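Local coordinates for uncharacterized protein (Mycobacterium tuberculosis, PDB 3KFW), which is of unknown function but probably binds DNA as a transcriptional repressor of the PaaX type, at residues Asp74-Pro79 with His112-Glu117; Gly173-Ala178 with Phe185-Ala190; Leu196-Leu201 with Gly214-Tyr219. One frame throughout, in Å; residues are numbered along the deposited sequence.

Contact 1 (Asp74-Pro79 with His112-Glu117)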
loop_
_atom_site.group_PDB
_atom_site.type_symbol
_atom_site.label_atom_id
_atom_site.label_comp_id
_atom_site.label_asym_id
_atom_site.label_seq_id
_atom_site.Cartn_x
_atom_site.Cartn_y
_atom_site.Cartn_z
ATOM N N ASP A 74 -10.112 -24.728 -22.629
ATOM C CA ASP A 74 -9.385 -26.002 -22.415
ATOM C C ASP A 74 -7.864 -25.895 -22.287
ATOM O O ASP A 74 -7.258 -26.681 -21.552
ATOM C CB ASP A 74 -9.753 -27.028 -23.490
ATOM C CG ASP A 74 -11.257 -27.240 -23.594
ATOM O OD1 ASP A 74 -11.966 -26.888 -22.616
ATOM O OD2 ASP A 74 -11.739 -27.739 -24.638
ATOM N N GLU A 75 -7.248 -24.942 -22.986
ATOM C CA GLU A 75 -5.836 -24.614 -22.730
ATOM C C GLU A 75 -5.674 -23.716 -21.467
ATOM O O GLU A 75 -4.554 -23.312 -21.102
ATOM C CB GLU A 75 -5.173 -24.023 -23.992
ATOM C CG GLU A 75 -3.642 -23.879 -23.957
ATOM C CD GLU A 75 -2.926 -25.064 -23.315
ATOM N N ALA A 76 -6.795 -23.414 -20.804
ATOM C CA ALA A 76 -6.791 -22.707 -19.513
ATOM C C ALA A 76 -6.927 -23.723 -18.381
ATOM O O ALA A 76 -6.433 -23.498 -17.278
ATOM C CB ALA A 76 -7.924 -21.681 -19.442
HETATM N N MSE A 77 -7.627 -24.826 -18.667
HETATM C CA MSE A 77 -7.819 -25.952 -17.737
HETATM C C MSE A 77 -6.650 -26.943 -17.798
HETATM O O MSE A 77 -6.392 -27.664 -16.850
HETATM C CB MSE A 77 -9.101 -26.707 -18.090
HETATM C CG MSE A 77 -10.380 -26.405 -17.293
HETATM SE SE MSE A 77 -11.743 -27.739 -17.867
HETATM C CE MSE A 77 -10.794 -29.418 -17.316
ATOM N N ARG A 78 -5.990 -27.006 -18.944
ATOM C CA ARG A 78 -4.733 -27.725 -19.083
ATOM C C ARG A 78 -3.741 -26.866 -19.867
ATOM O O ARG A 78 -3.546 -27.089 -21.078
ATOM C CB ARG A 78 -4.914 -29.103 -19.744
ATOM C CG ARG A 78 -3.897 -30.091 -19.174
ATOM C CD ARG A 78 -3.798 -29.819 -17.675
ATOM N NE ARG A 78 -2.645 -30.409 -17.018
ATOM C CZ ARG A 78 -1.424 -29.869 -16.966
ATOM N NH1 ARG A 78 -0.460 -30.494 -16.306
ATOM N NH2 ARG A 78 -1.154 -28.719 -17.576
ATOM N N PRO A 79 -3.143 -25.855 -19.190
ATOM C CA PRO A 79 -2.218 -24.927 -19.813
ATOM C C PRO A 79 -0.837 -25.488 -19.704
ATOM O O PRO A 79 -0.368 -25.725 -18.591
ATOM C CB PRO A 79 -2.324 -23.672 -18.943
ATOM C CG PRO A 79 -3.213 -24.021 -17.806
ATOM C CD PRO A 79 -3.375 -25.493 -17.785
ATOM N N HIS A 112 -6.938 -14.192 -13.489
ATOM C CA HIS A 112 -6.983 -14.939 -14.740
ATOM C C HIS A 112 -5.654 -15.599 -15.143
ATOM O O HIS A 112 -5.643 -16.679 -15.712
ATOM C CB HIS A 112 -7.500 -14.037 -15.888
ATOM C CG HIS A 112 -7.628 -14.747 -17.207
ATOM N ND1 HIS A 112 -8.753 -15.469 -17.563
ATOM C CD2 HIS A 112 -6.783 -14.829 -18.269
ATOM C CE1 HIS A 112 -8.597 -15.965 -18.782
ATOM N NE2 HIS A 112 -7.408 -15.595 -19.231
ATOM N N LYS A 113 -4.548 -14.922 -14.907
ATOM C CA LYS A 113 -3.229 -15.502 -15.180
ATOM C C LYS A 113 -2.684 -16.277 -13.969
ATOM O O LYS A 113 -1.520 -16.647 -13.943
ATOM C CB LYS A 113 -2.267 -14.380 -15.507
ATOM C CG LYS A 113 -2.600 -13.685 -16.773
ATOM C CD LYS A 113 -1.616 -12.563 -16.993
ATOM C CE LYS A 113 -2.018 -11.767 -18.262
ATOM N NZ LYS A 113 -1.393 -12.392 -19.435
ATOM N N ARG A 114 -3.526 -16.430 -12.931
ATOM C CA ARG A 114 -3.283 -17.302 -11.784
ATOM C C ARG A 114 -2.077 -16.884 -10.966
ATOM O O ARG A 114 -1.256 -17.710 -10.573
ATOM C CB ARG A 114 -3.268 -18.767 -12.234
ATOM C CG ARG A 114 -4.534 -19.016 -13.051
ATOM C CD ARG A 114 -4.583 -20.348 -13.692
ATOM N NE ARG A 114 -5.978 -20.624 -13.985
ATOM C CZ ARG A 114 -6.376 -21.179 -15.107
ATOM N NH1 ARG A 114 -5.462 -21.494 -16.024
ATOM N NH2 ARG A 114 -7.673 -21.385 -15.329
ATOM N N PHE A 115 -1.993 -15.566 -10.747
ATOM C CA PHE A 115 -1.099 -14.958 -9.770
ATOM C C PHE A 115 -1.818 -14.831 -8.434
ATOM O O PHE A 115 -3.027 -14.661 -8.415
ATOM C CB PHE A 115 -0.619 -13.588 -10.267
ATOM C CG PHE A 115 0.469 -13.686 -11.314
ATOM C CD1 PHE A 115 0.159 -14.000 -12.640
ATOM C CD2 PHE A 115 1.782 -13.463 -10.985
ATOM C CE1 PHE A 115 1.145 -14.107 -13.593
ATOM C CE2 PHE A 115 2.776 -13.566 -11.947
ATOM C CZ PHE A 115 2.460 -13.905 -13.237
ATOM N N GLY A 116 -1.079 -14.985 -7.333
ATOM C CA GLY A 116 -1.615 -14.733 -5.996
ATOM C C GLY A 116 -1.033 -13.439 -5.433
ATOM O O GLY A 116 0.090 -13.038 -5.726
ATOM N N GLU A 117 -1.818 -12.774 -4.629
ATOM C CA GLU A 117 -1.400 -11.545 -4.046
ATOM C C GLU A 117 -0.664 -11.806 -2.710
ATOM O O GLU A 117 -1.304 -12.182 -1.710
ATOM C CB GLU A 117 -2.634 -10.652 -3.856
ATOM C CG GLU A 117 -2.332 -9.298 -3.282
ATOM C CD GLU A 117 -3.504 -8.398 -3.395
ATOM O OE1 GLU A 117 -3.299 -7.181 -3.559
ATOM O OE2 GLU A 117 -4.654 -8.913 -3.367
#
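Arg114 reaches across to the end of helix 64-77 and hydrogen-bonds its last turn. The polar part of the contact is one grip: Arg114 NH1 donates to the backbone carbonyl Ala76 O at 2.6 Å. The donor lies in the carbonyl plane on a lone pair, with a C=O...N angle of 137°, and the bond is bent at the hydrogen (133°): the oxygen is 29° out of the guanidinium plane and is also drawn in toward NH2. Arg114 NH2 is also near, 3.1 Å from Ala76 O. The partial negative charge expected at the C-terminal end of a helix would suit the cationic group.

The van der Waals part is slight: carbons of Ala76 and Pro79 rest against the guanidinium nitrogens. Ala76 CB comes to 4.1 Å from Arg114 NH2, and Pro79 CG lies 3.8 Å from Arg114 NH1, the proline ring and the arginine chain crossing at about a right angle. The arginine spans the gap by running extended from CG to NE.

Backbone geometry sets the starting point: Arg114, with positive phi, is the C-prime residue of a Schellman motif that ends helix 100-112, just before strand 116-119 of the Cas2-like sheet. Two helix ends are thus joined by one side chain. Met77 turns to Tyr219 and His220 of helix 212-234, while Phe115 packs on strands 88-93 and 122-126.

Contact 2 (Gly173-Ala178 with Phe185-Ala190); sequences GDMAAA and FVVAAA
Val187 and Met175, a selenomethionine, face each other in an antiparallel helical hairpin: helix 161-177 turns back through a short connection into helix 181-195, in the PaaX-like C-terminal region. The short axes of 173-177 and 185-190 run at 164° and approach to 9.4 Å.

Val187 points at the other helix and splits its two methyls over neighbouring residues. CG1 lies against the start of Met175, 3.8 Å from the backbone Met175 N and 3.9 Å from Met175 CB, while CG2 turns to the preceding residue, 3.9 Å from Asp174 CB. The valine therefore meets the aspartate by its methylene carbon. With CG1 anti to the backbone N (chi1 173°), the two methyls face the backbone where Asp174 joins Met175, one toward each residue.

Met175 does not aim at the partner helix from its root; the chain gets there by bending. CG stands anti to the backbone N, and turns at chi2 and chi3 then carry the selenium alongside Val187, with SE 4.1 Å from Val187 CG1. The terminal methyl passes beyond the valine to Ala188, whose small side chain lets it come close to the helix backbone.

Phe222 of helix 212-234 packs on both Met175 and Ala188, closing this flank of the hairpin, and Val186 touches Thr4 of the second subunit. At the far end of the selenomethionine, Met175 CE rests 3.9 Å from Ala188 N and 4.1 Å from Ala188 CB.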
loop_
_atom_site.group_PDB
_atom_site.type_symbol
_atom_site.label_atom_id
_atom_site.label_comp_id
_atom_site.label_asym_id
_atom_site.label_seq_id
_atom_site.Cartn_x
_atom_site.Cartn_y
_atom_site.Cartn_z
ATOM N N GLY A 173 -17.685 -35.389 -4.064
ATOM C CA GLY A 173 -18.885 -35.882 -3.332
ATOM C C GLY A 173 -20.234 -35.519 -3.978
ATOM O O GLY A 173 -21.148 -36.359 -4.035
ATOM N N ASP A 174 -20.356 -34.287 -4.498
ATOM C CA ASP A 174 -21.562 -33.836 -5.193
ATOM C C ASP A 174 -21.826 -34.654 -6.478
ATOM O O ASP A 174 -22.979 -35.062 -6.725
ATOM C CB ASP A 174 -21.467 -32.343 -5.559
ATOM C CG ASP A 174 -21.694 -31.382 -4.361
ATOM O OD1 ASP A 174 -22.079 -31.829 -3.243
ATOM O OD2 ASP A 174 -21.488 -30.145 -4.552
HETATM N N MSE A 175 -20.776 -34.860 -7.295
HETATM C CA MSE A 175 -20.838 -35.749 -8.458
HETATM C C MSE A 175 -21.200 -37.199 -8.068
HETATM O O MSE A 175 -22.195 -37.748 -8.558
HETATM C CB MSE A 175 -19.530 -35.707 -9.259
HETATM C CG MSE A 175 -19.583 -36.382 -10.693
HETATM SE SE MSE A 175 -20.862 -35.462 -11.867
HETATM C CE MSE A 175 -19.647 -34.356 -12.948
ATOM N N ALA A 176 -20.434 -37.807 -7.163
ATOM C CA ALA A 176 -20.762 -39.166 -6.687
ATOM C C ALA A 176 -22.266 -39.260 -6.327
ATOM O O ALA A 176 -22.933 -40.222 -6.675
ATOM C CB ALA A 176 -19.879 -39.538 -5.496
ATOM N N ALA A 177 -22.787 -38.229 -5.649
ATOM C CA ALA A 177 -24.186 -38.189 -5.235
ATOM C C ALA A 177 -25.168 -37.757 -6.332
ATOM O O ALA A 177 -26.376 -37.891 -6.138
ATOM C CB ALA A 177 -24.337 -37.276 -4.062
ATOM N N ALA A 178 -24.697 -37.213 -7.457
ATOM C CA ALA A 178 -25.649 -36.735 -8.446
ATOM C C ALA A 178 -26.382 -37.916 -9.038
ATOM O O ALA A 178 -25.836 -39.020 -9.175
ATOM C CB ALA A 178 -25.011 -35.894 -9.499
ATOM N N PHE A 185 -24.764 -32.474 -14.835
ATOM C CA PHE A 185 -24.472 -31.285 -15.603
ATOM C C PHE A 185 -24.149 -30.112 -14.655
ATOM O O PHE A 185 -23.089 -29.488 -14.774
ATOM C CB PHE A 185 -25.645 -30.957 -16.536
ATOM C CG PHE A 185 -25.527 -29.634 -17.184
ATOM C CD1 PHE A 185 -25.139 -29.536 -18.511
ATOM C CD2 PHE A 185 -25.782 -28.469 -16.464
ATOM C CE1 PHE A 185 -25.015 -28.302 -19.134
ATOM C CE2 PHE A 185 -25.648 -27.225 -17.057
ATOM C CZ PHE A 185 -25.267 -27.149 -18.424
ATOM N N VAL A 186 -25.046 -29.820 -13.710
ATOM C CA VAL A 186 -24.826 -28.708 -12.765
ATOM C C VAL A 186 -23.526 -28.864 -11.968
ATOM O O VAL A 186 -22.793 -27.889 -11.756
ATOM C CB VAL A 186 -26.035 -28.514 -11.795
ATOM C CG1 VAL A 186 -25.716 -27.469 -10.732
ATOM C CG2 VAL A 186 -27.309 -28.168 -12.590
ATOM N N VAL A 187 -23.234 -30.078 -11.525
ATOM C CA VAL A 187 -21.964 -30.314 -10.844
ATOM C C VAL A 187 -20.722 -30.100 -11.740
ATOM O O VAL A 187 -19.740 -29.491 -11.314
ATOM C CB VAL A 187 -21.909 -31.705 -10.247
ATOM C CG1 VAL A 187 -20.548 -31.931 -9.732
ATOM C CG2 VAL A 187 -22.961 -31.831 -9.125
ATOM N N ALA A 188 -20.763 -30.581 -12.973
ATOM C CA ALA A 188 -19.698 -30.284 -13.930
ATOM C C ALA A 188 -19.430 -28.784 -14.163
ATOM O O ALA A 188 -18.252 -28.369 -14.162
ATOM C CB ALA A 188 -20.001 -30.954 -15.247
ATOM N N ALA A 189 -20.480 -27.985 -14.418
ATOM C CA ALA A 189 -20.321 -26.528 -14.505
ATOM C C ALA A 189 -19.699 -25.975 -13.198
ATOM O O ALA A 189 -18.883 -25.055 -13.247
ATOM C CB ALA A 189 -21.658 -25.801 -14.853
ATOM N N ALA A 190 -20.022 -26.531 -12.039
ATOM C CA ALA A 190 -19.330 -26.054 -10.806
ATOM C C ALA A 190 -17.836 -26.364 -10.845
ATOM O O ALA A 190 -16.999 -25.548 -10.390
ATOM C CB ALA A 190 -19.971 -26.620 -9.521
#

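Contact 3 (Leu196-Leu201 with Gly214-Tyr219); sequences LTDPML and GLRAAY
A buried salt bridge ties Asp198 to Arg216, and the aspartate at the same time closes an Asx turn in the loop between helices 181-195 and 212-234. Its two carboxylate oxygens have separate tasks. OD2 accepts from Arg216 NH2 at 2.6 Å, with an N-H...O angle of 151°; the donor comes from above the carboxylate plane, and the two flat groups are turned 32° apart. OD1 accepts from the backbone two residues on, Met200 N, at 2.7 Å in a nearly straight bond of 166°. Held at both oxygens, the carboxylate is restrained in its rotation.

Arg216 sends an extended chain out from helix 212-234, crossing Asp198 at about a right angle. Its NE is satisfied as well, by a backbone carbonyl of helix 64-77. The loop is anchored further by Thr197 OG1, hydrogen-bonded to Trp164 NE1 and His194 O, and by Met200 O, which accepts from Asn128 ND2.

Selenomethionine Met200, bent at chi2 and chi3, brings its selenium obliquely to the salt bridge's donor, with Met200 SE 3.6 Å from Arg216 NH2.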
loop_
_atom_site.group_PDB
_atom_site.type_symbol
_atom_site.label_atom_id
_atom_site.label_comp_id
_atom_site.label_asym_id
_atom_site.label_seq_id
_atom_site.Cartn_x
_atom_site.Cartn_y
_atom_site.Cartn_z
ATOM N N LEU A 196 -11.034 -23.096 -12.947
ATOM C CA LEU A 196 -10.675 -21.803 -13.512
ATOM C C LEU A 196 -9.787 -21.052 -12.557
ATOM O O LEU A 196 -8.958 -20.232 -13.006
ATOM C CB LEU A 196 -11.922 -20.956 -13.818
ATOM C CG LEU A 196 -12.663 -21.184 -15.159
ATOM C CD1 LEU A 196 -13.793 -20.155 -15.258
ATOM C CD2 LEU A 196 -11.751 -21.083 -16.370
ATOM N N THR A 197 -9.986 -21.330 -11.259
ATOM C CA THR A 197 -9.229 -20.712 -10.185
ATOM C C THR A 197 -8.053 -21.556 -9.725
ATOM O O THR A 197 -7.403 -21.189 -8.749
ATOM C CB THR A 197 -10.098 -20.378 -8.907
ATOM O OG1 THR A 197 -10.312 -21.550 -8.143
ATOM C CG2 THR A 197 -11.475 -19.704 -9.248
ATOM N N ASP A 198 -7.796 -22.695 -10.398
ATOM C CA ASP A 198 -6.733 -23.595 -9.994
ATOM C C ASP A 198 -5.385 -22.859 -10.021
ATOM O O ASP A 198 -5.023 -22.254 -11.056
ATOM C CB ASP A 198 -6.676 -24.781 -10.938
ATOM C CG ASP A 198 -5.710 -25.908 -10.450
ATOM O OD1 ASP A 198 -4.731 -25.696 -9.675
ATOM O OD2 ASP A 198 -5.953 -27.047 -10.861
ATOM N N PRO A 199 -4.632 -22.911 -8.895
ATOM C CA PRO A 199 -3.357 -22.216 -8.959
ATOM C C PRO A 199 -2.295 -22.922 -9.787
ATOM O O PRO A 199 -1.231 -22.354 -9.985
ATOM C CB PRO A 199 -2.950 -22.067 -7.493
ATOM C CG PRO A 199 -3.727 -23.075 -6.778
ATOM C CD PRO A 199 -5.005 -23.211 -7.507
HETATM N N MSE A 200 -2.587 -24.137 -10.284
HETATM C CA MSE A 200 -1.751 -24.790 -11.298
HETATM C C MSE A 200 -0.353 -24.947 -10.794
HETATM O O MSE A 200 0.589 -24.566 -11.494
HETATM C CB MSE A 200 -1.679 -23.890 -12.512
HETATM C CG MSE A 200 -1.797 -24.592 -13.761
HETATM SE SE MSE A 200 -3.572 -25.326 -13.683
HETATM C CE MSE A 200 -4.570 -23.915 -14.575
ATOM N N LEU A 201 -0.225 -25.473 -9.571
ATOM C CA LEU A 201 1.048 -25.504 -8.881
ATOM C C LEU A 201 1.908 -26.632 -9.438
ATOM O O LEU A 201 1.388 -27.680 -9.807
ATOM C CB LEU A 201 0.832 -25.689 -7.361
ATOM C CG LEU A 201 0.296 -24.527 -6.494
ATOM C CD1 LEU A 201 0.070 -24.925 -5.068
ATOM C CD2 LEU A 201 1.227 -23.318 -6.484
ATOM N N GLY A 214 -8.418 -35.411 -9.762
ATOM C CA GLY A 214 -9.752 -35.952 -9.511
ATOM C C GLY A 214 -10.791 -35.084 -10.207
ATOM O O GLY A 214 -11.707 -35.606 -10.855
ATOM N N LEU A 215 -10.652 -33.756 -10.092
ATOM C CA LEU A 215 -11.654 -32.841 -10.681
ATOM C C LEU A 215 -11.607 -32.847 -12.224
ATOM O O LEU A 215 -12.631 -32.927 -12.859
ATOM C CB LEU A 215 -11.543 -31.433 -10.096
ATOM C CG LEU A 215 -11.968 -31.169 -8.628
ATOM C CD1 LEU A 215 -11.282 -29.936 -8.063
ATOM C CD2 LEU A 215 -13.468 -31.032 -8.463
ATOM N N ARG A 216 -10.416 -32.822 -12.821
ATOM C CA ARG A 216 -10.249 -33.012 -14.268
ATOM C C ARG A 216 -10.807 -34.345 -14.813
ATOM O O ARG A 216 -11.510 -34.321 -15.851
ATOM C CB ARG A 216 -8.777 -32.839 -14.687
ATOM C CG ARG A 216 -8.367 -31.416 -14.682
ATOM C CD ARG A 216 -6.879 -31.191 -14.845
ATOM N NE ARG A 216 -6.679 -29.763 -14.624
ATOM C CZ ARG A 216 -6.202 -29.235 -13.489
ATOM N NH1 ARG A 216 -5.809 -30.055 -12.514
ATOM N NH2 ARG A 216 -6.105 -27.897 -13.348
ATOM N N ALA A 217 -10.506 -35.476 -14.162
ATOM C CA ALA A 217 -11.053 -36.805 -14.558
ATOM C C ALA A 217 -12.597 -36.849 -14.559
ATOM O O ALA A 217 -13.215 -37.386 -15.500
ATOM C CB ALA A 217 -10.477 -37.945 -13.708
ATOM N N ALA A 218 -13.204 -36.241 -13.539
ATOM C CA ALA A 218 -14.641 -36.232 -13.385
ATOM C C ALA A 218 -15.260 -35.349 -14.450
ATOM O O ALA A 218 -16.324 -35.677 -14.989
ATOM C CB ALA A 218 -15.009 -35.729 -12.023
ATOM N N TYR A 219 -14.607 -34.228 -14.760
ATOM C CA TYR A 219 -15.095 -33.377 -15.841
ATOM C C TYR A 219 -14.944 -34.089 -17.165
ATOM O O TYR A 219 -15.886 -34.082 -17.961
ATOM C CB TYR A 219 -14.418 -31.996 -15.899
ATOM C CG TYR A 219 -14.823 -31.242 -17.145
ATOM C CD1 TYR A 219 -13.984 -31.185 -18.258
ATOM C CD2 TYR A 219 -16.081 -30.629 -17.240
ATOM C CE1 TYR A 219 -14.381 -30.524 -19.438
ATOM C CE2 TYR A 219 -16.481 -29.967 -18.399
ATOM C CZ TYR A 219 -15.633 -29.924 -19.488
ATOM O OH TYR A 219 -16.037 -29.260 -20.624
#

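Overall arrangement
Contacts 1 and 3 form one continuous cluster, their centres about 10 Å apart. Two arginine hydrogen bonds join them: Arg114 NH2 to Leu196 O at 2.9 Å, and Arg216 NE to Met77 O at 3.1 Å. Each arginine thus serves both contacts, linking the end of helix 64-77, the Cas2-like part and the C-terminal helices. Contact 2 lies farther out, its centre about 14 Å from that of contact 3 and about 22 Å from that of contact 1, which it does not touch. Its link to contact 3 is light, Met175 CE lying 4.1 Å from Ala218 O on helix 212-234. All three follow in series along the chain.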